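PDB 3EEY: putative rRNA methylase, which binds S-adenosylmethionine in a Rossmann-like fold and probably acts as a methyltransferase, with ribosomal RNA as its putative substrate. Local coordinates for residues 52-56 against 57-61; 71-75 against 76-80. One frame throughout, in Å; residues are numbered along the deposited sequence.

Contacts 1 and 2 lie in series along one beta-alpha-beta unit: residues 52-61 lead from strand 49-53 into helix 57-69, and residues 71-80 lead from the loop after that helix into strand 76-79. Their centres are 12 Å apart. The two strands are parallel neighbours at one border of the sheet, 76-79 being an outermost strand within the chain. Backbone pairing ties them directly, Gly52 N lying 2.9 Å from Thr77 O and Gly52 O 2.8 Å from Ile79 N, both probable hydrogen bonds. Contact 1 supplies Asp54, Ile55 and Gln56 to the S-adenosylmethionine pocket; contact 2 returns the chain to the sheet beside it, its Leu78 side chain about 11 Å from the cofactor at the nearest atoms.

Contact 1: residues 52-56 against 57-61; sequences GFDIQ and DKAIA. With SAM (S-adenosylmethionine), chain K.
Asp54 meets Ala59 across the turn between strand 49-53 and helix 57-69, where a Rossmann-like methyltransferase typically places the acidic residue that holds the cofactor ribose. The two carboxylate oxygens of Asp54 take one ribose hydroxyl each: OD1 lies 2.7 Å from O2' of S-adenosylmethionine and OD2 2.8 Å from its O3'. The same OD1 accepts from Gln56 N, on its anti side and 23° out of the carboxylate plane, closing an Asx turn; OD2 is also bonded to Gly32 N, so both oxygens have protein and cofactor partners. The Ala59 CB methyl rests 3.6 Å from Asp54 CG, while CD1 of Ile60 reaches CB of Asp54. Ile55 points away from the helix and lays its side chain against the adenine, CD1 approaching N7 at 3.5 Å and CG2 lying near C6 and N1. Gln56 occupies the N-cap position. Its CG stands beside the backbone N (chi1 -66°) and the chain runs on extended at chi2, which carries NE2 to within 2.9 Å of O2', so that this hydroxyl is gripped from Asp54 and Gln56 together. The backbone of Gln56 starts the helix: Ile60 N donates to Gln56 O at 3.3 Å, tilted 28° from the carbonyl plane, and CG1 of Ile60 sits 3.4 Å from that same oxygen.

Contact 2: residues 71-75 against 76-80; sequences NLIDR and VTLIK
Val76 CG2 lies against the carbonyl oxygen of Leu72, 3.3 Å away, the closest approach that any side chain makes between residues 71-75 and 76-80. The valine fork accounts for it: CG1 is anti to the backbone N (chi1 -175°), leaving CG2 beside that N and turned back over the preceding turn, where Val76 CG2 also comes within 3.6 Å of Arg75 C. The Leu72 side chain leads off and packs on Ala41 of helix 35-44; it is the backbone oxygen that meets the valine. Val76 touches Ala41 as well, together with Thr37, and buries itself among Val50 and Leu67. Ile73 contributes differently. The end of its CG1 branch comes nearer the strand, bringing CD1 to 4.5 Å from CD1 of Leu78, a loose methyl-to-methyl approach that bypasses Thr77, whose CB points away. Both isoleucine and leucine also rest on helix 57-69, Ile73 on Leu67 and Leu78 on Thr63 and Thr64. This is the returning half of a beta-alpha-beta crossover: a Schellman motif with Asn71 as its C' residue ends the helix, marked by Leu72 N bonding to Leu67 O, Asn71 N to Thr68 O, and a positive phi at Asn71, and the chain then turns into strand 76-79. It does so through a type I beta turn over residues 73-76, closed by a weak hydrogen bond from Val76 N to Ile73 O, 3.3 Å long although fairly straight at 158°. The CB of Arg75 points away from the strand; its chain bends at chi2 and chi3, and NE bonds to Gly48 O.

Contact 1: residues 52-56 against 57-61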
loop_
_atom_site.group_PDB
_atom_site.type_symbol
_atom_site.label_atom_id
_atom_site.label_comp_id
_atom_site.label_asym_id
_atom_site.label_seq_id
_atom_site.Cartn_x
_atom_site.Cartn_y
_atom_site.Cartn_z
ATOM N N GLY A 52 -7.570 -25.019 2.792
ATOM C CA GLY A 52 -8.142 -24.203 3.855
ATOM C C GLY A 52 -7.878 -24.780 5.229
ATOM O O GLY A 52 -7.929 -25.990 5.416
ATOM N N PHE A 53 -7.594 -23.907 6.188
ATOM C CA PHE A 53 -7.209 -24.307 7.534
ATOM C C PHE A 53 -8.019 -23.559 8.573
ATOM O O PHE A 53 -8.241 -22.353 8.436
ATOM C CB PHE A 53 -5.722 -24.000 7.791
ATOM C CG PHE A 53 -4.770 -24.877 7.034
ATOM C CD1 PHE A 53 -4.332 -26.087 7.577
ATOM C CD2 PHE A 53 -4.292 -24.491 5.790
ATOM C CE1 PHE A 53 -3.445 -26.905 6.881
ATOM C CE2 PHE A 53 -3.411 -25.303 5.085
ATOM C CZ PHE A 53 -2.996 -26.516 5.628
ATOM N N ASP A 54 -8.448 -24.277 9.607
ATOM C CA ASP A 54 -8.957 -23.676 10.838
ATOM C C ASP A 54 -8.885 -24.696 11.970
ATOM O O ASP A 54 -8.794 -25.901 11.728
ATOM C CB ASP A 54 -10.388 -23.162 10.666
ATOM C CG ASP A 54 -10.661 -21.915 11.493
ATOM O OD1 ASP A 54 -10.620 -21.986 12.737
ATOM O OD2 ASP A 54 -10.930 -20.854 10.896
ATOM N N ILE A 55 -8.919 -24.204 13.205
ATOM C CA ILE A 55 -8.823 -25.057 14.389
ATOM C C ILE A 55 -10.184 -25.306 15.042
ATOM O O ILE A 55 -10.276 -26.049 16.024
ATOM C CB ILE A 55 -7.819 -24.496 15.446
ATOM C CG1 ILE A 55 -8.222 -23.092 15.911
ATOM C CG2 ILE A 55 -6.397 -24.509 14.901
ATOM C CD1 ILE A 55 -7.445 -22.585 17.109
ATOM N N GLN A 56 -11.231 -24.688 14.495
ATOM C CA GLN A 56 -12.585 -24.830 15.029
ATOM C C GLN A 56 -13.468 -25.666 14.110
ATOM O O GLN A 56 -13.394 -25.534 12.887
ATOM C CB GLN A 56 -13.221 -23.459 15.261
ATOM C CG GLN A 56 -12.552 -22.625 16.349
ATOM C CD GLN A 56 -13.321 -21.354 16.682
ATOM O OE1 GLN A 56 -14.518 -21.393 16.966
ATOM N NE2 GLN A 56 -12.628 -20.220 16.658
ATOM N N ASP A 57 -14.296 -26.520 14.715
ATOM C CA ASP A 57 -15.256 -27.362 13.992
ATOM C C ASP A 57 -16.385 -26.536 13.388
ATOM O O ASP A 57 -16.900 -26.868 12.316
ATOM C CB ASP A 57 -15.847 -28.430 14.918
ATOM C CG ASP A 57 -14.894 -29.583 15.171
ATOM O OD1 ASP A 57 -14.401 -30.190 14.195
ATOM O OD2 ASP A 57 -14.651 -29.894 16.355
ATOM N N LYS A 58 -16.757 -25.469 14.095
ATOM C CA LYS A 58 -17.791 -24.525 13.670
ATOM C C LYS A 58 -17.373 -23.794 12.393
ATOM O O LYS A 58 -18.186 -23.579 11.493
ATOM C CB LYS A 58 -18.072 -23.525 14.799
ATOM C CG LYS A 58 -19.183 -22.525 14.522
ATOM C CD LYS A 58 -19.301 -21.505 15.652
ATOM C CE LYS A 58 -20.150 -20.303 15.251
ATOM N NZ LYS A 58 -21.581 -20.651 15.016
ATOM N N ALA A 59 -16.096 -23.434 12.321
ATOM C CA ALA A 59 -15.546 -22.726 11.173
ATOM C C ALA A 59 -15.385 -23.603 9.929
ATOM O O ALA A 59 -15.597 -23.131 8.812
ATOM C CB ALA A 59 -14.230 -22.083 11.542
ATOM N N ILE A 60 -15.009 -24.867 10.123
ATOM C CA ILE A 60 -14.896 -25.830 9.021
ATOM C C ILE A 60 -16.275 -26.131 8.415
ATOM O O ILE A 60 -16.412 -26.218 7.193
ATOM C CB ILE A 60 -14.141 -27.137 9.461
ATOM C CG1 ILE A 60 -12.688 -26.831 9.865
ATOM C CG2 ILE A 60 -14.173 -28.222 8.372
ATOM C CD1 ILE A 60 -11.753 -26.397 8.721
ATOM N N ALA A 61 -17.286 -26.244 9.276
ATOM C CA ALA A 61 -18.657 -26.550 8.861
ATOM C C ALA A 61 -19.304 -25.399 8.089
ATOM O O ALA A 61 -19.979 -25.621 7.081
ATOM C CB ALA A 61 -19.507 -26.931 10.067
HETATM N N SAM K . -10.981 -15.117 6.537
HETATM C CA SAM K . -11.991 -15.393 7.607
HETATM C C SAM K . -13.425 -15.178 7.116
HETATM O O SAM K . -14.369 -15.010 7.897
HETATM O OXT SAM K . -13.672 -15.184 5.911
HETATM C CB SAM K . -11.676 -14.586 8.861
HETATM C CG SAM K . -10.651 -15.276 9.757
HETATM S SD SAM K . -10.911 -14.974 11.526
HETATM C CE SAM K . -10.376 -13.245 11.646
HETATM C "C5'" SAM K . -9.516 -15.900 12.223
HETATM C "C4'" SAM K . -9.749 -17.408 12.093
HETATM O "O4'" SAM K . -8.544 -18.129 12.267
HETATM C "C3'" SAM K . -10.741 -17.935 13.130
HETATM O "O3'" SAM K . -11.736 -18.674 12.459
HETATM C "C2'" SAM K . -9.917 -18.827 14.038
HETATM O "O2'" SAM K . -10.641 -19.938 14.533
HETATM C "C1'" SAM K . -8.787 -19.245 13.103
HETATM N N9 SAM K . -7.556 -19.662 13.803
HETATM C C8 SAM K . -7.124 -19.321 15.063
HETATM N N7 SAM K . -5.941 -19.943 15.290
HETATM C C5 SAM K . -5.622 -20.674 14.193
HETATM C C6 SAM K . -4.549 -21.499 13.875
HETATM N N6 SAM K . -3.544 -21.704 14.723
HETATM N N1 SAM K . -4.532 -22.122 12.647
HETATM C C2 SAM K . -5.547 -21.951 11.731
HETATM N N3 SAM K . -6.596 -21.127 12.049
HETATM C C4 SAM K . -6.635 -20.505 13.256
#

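Contact 2: residues 71-75 against 76-80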
loop_
_atom_site.group_PDB
_atom_site.type_symbol
_atom_site.label_atom_id
_atom_site.label_comp_id
_atom_site.label_asym_id
_atom_site.label_seq_id
_atom_site.Cartn_x
_atom_site.Cartn_y
_atom_site.Cartn_z
ATOM N N ASN A 71 -21.140 -23.914 -5.380
ATOM C CA ASN A 71 -20.612 -24.839 -6.373
ATOM C C ASN A 71 -19.076 -24.754 -6.459
ATOM O O ASN A 71 -18.500 -24.764 -7.551
ATOM C CB ASN A 71 -21.292 -24.599 -7.733
ATOM C CG ASN A 71 -21.282 -25.812 -8.614
ATOM O OD1 ASN A 71 -21.364 -26.944 -8.139
ATOM N ND2 ASN A 71 -21.183 -25.586 -9.917
ATOM N N LEU A 72 -18.427 -24.673 -5.293
ATOM C CA LEU A 72 -16.969 -24.473 -5.205
ATOM C C LEU A 72 -16.202 -25.436 -4.287
ATOM O O LEU A 72 -14.995 -25.293 -4.136
ATOM C CB LEU A 72 -16.652 -23.030 -4.786
ATOM C CG LEU A 72 -17.017 -21.862 -5.713
ATOM C CD1 LEU A 72 -16.908 -20.541 -4.972
ATOM C CD2 LEU A 72 -16.162 -21.837 -6.973
ATOM N N ILE A 73 -16.895 -26.402 -3.687
ATOM C CA ILE A 73 -16.287 -27.349 -2.737
ATOM C C ILE A 73 -15.332 -28.353 -3.430
ATOM O O ILE A 73 -14.469 -28.954 -2.782
ATOM C CB ILE A 73 -17.401 -28.051 -1.868
ATOM C CG1 ILE A 73 -16.827 -28.746 -0.625
ATOM C CG2 ILE A 73 -18.246 -29.014 -2.696
ATOM C CD1 ILE A 73 -16.563 -27.835 0.543
ATOM N N ASP A 74 -15.483 -28.481 -4.751
ATOM C CA ASP A 74 -14.753 -29.430 -5.599
ATOM C C ASP A 74 -13.241 -29.262 -5.545
ATOM O O ASP A 74 -12.493 -30.238 -5.461
ATOM C CB ASP A 74 -15.195 -29.282 -7.063
ATOM C CG ASP A 74 -16.587 -28.684 -7.207
ATOM O OD1 ASP A 74 -17.499 -29.408 -7.665
ATOM O OD2 ASP A 74 -16.772 -27.492 -6.870
ATOM N N ARG A 75 -12.783 -28.035 -5.643
ATOM C CA ARG A 75 -11.362 -27.759 -5.643
ATOM C C ARG A 75 -10.787 -27.299 -4.329
ATOM O O ARG A 75 -9.680 -26.876 -4.276
ATOM C CB ARG A 75 -11.007 -26.755 -6.714
ATOM C CG ARG A 75 -11.024 -27.308 -8.085
ATOM C CD ARG A 75 -10.710 -28.773 -8.082
ATOM N NE ARG A 75 -9.362 -29.012 -8.521
ATOM C CZ ARG A 75 -8.903 -30.184 -8.888
ATOM N NH1 ARG A 75 -7.655 -30.304 -9.278
ATOM N NH2 ARG A 75 -9.695 -31.234 -8.869
ATOM N N VAL A 76 -11.538 -27.415 -3.269
ATOM C CA VAL A 76 -11.077 -27.028 -1.927
ATOM C C VAL A 76 -10.829 -28.225 -0.995
ATOM O O VAL A 76 -11.697 -29.077 -0.824
ATOM C CB VAL A 76 -12.066 -26.033 -1.255
ATOM C CG1 VAL A 76 -11.523 -25.534 0.076
ATOM C CG2 VAL A 76 -12.354 -24.856 -2.176
ATOM N N THR A 77 -9.638 -28.276 -0.400
ATOM C CA THR A 77 -9.318 -29.241 0.652
ATOM C C THR A 77 -9.326 -28.544 2.018
ATOM O O THR A 77 -8.434 -27.750 2.336
ATOM C CB THR A 77 -7.945 -29.905 0.409
ATOM O OG1 THR A 77 -7.910 -30.473 -0.903
ATOM C CG2 THR A 77 -7.674 -30.987 1.429
ATOM N N LEU A 78 -10.342 -28.839 2.820
ATOM C CA LEU A 78 -10.467 -28.250 4.152
ATOM C C LEU A 78 -9.826 -29.137 5.206
ATOM O O LEU A 78 -10.116 -30.333 5.287
ATOM C CB LEU A 78 -11.934 -27.983 4.504
ATOM C CG LEU A 78 -12.667 -26.896 3.709
ATOM C CD1 LEU A 78 -14.123 -26.825 4.131
ATOM C CD2 LEU A 78 -11.997 -25.541 3.872
ATOM N N ILE A 79 -8.957 -28.533 6.013
ATOM C CA ILE A 79 -8.150 -29.250 6.993
ATOM C C ILE A 79 -8.403 -28.662 8.373
ATOM O O ILE A 79 -8.249 -27.458 8.577
ATOM C CB ILE A 79 -6.643 -29.173 6.626
ATOM C CG1 ILE A 79 -6.368 -29.983 5.350
ATOM C CG2 ILE A 79 -5.780 -29.689 7.754
ATOM C CD1 ILE A 79 -5.324 -29.380 4.450
ATOM N N LYS A 80 -8.821 -29.506 9.314
ATOM C CA LYS A 80 -8.999 -29.065 10.686
ATOM C C LYS A 80 -7.689 -29.248 11.456
ATOM O O LYS A 80 -7.528 -30.171 12.261
ATOM C CB LYS A 80 -10.165 -29.782 11.372
ATOM C CG LYS A 80 -10.652 -29.072 12.634
ATOM C CD LYS A 80 -11.000 -30.066 13.727
ATOM C CE LYS A 80 -11.116 -29.380 15.072
ATOM N NZ LYS A 80 -11.329 -30.355 16.176
#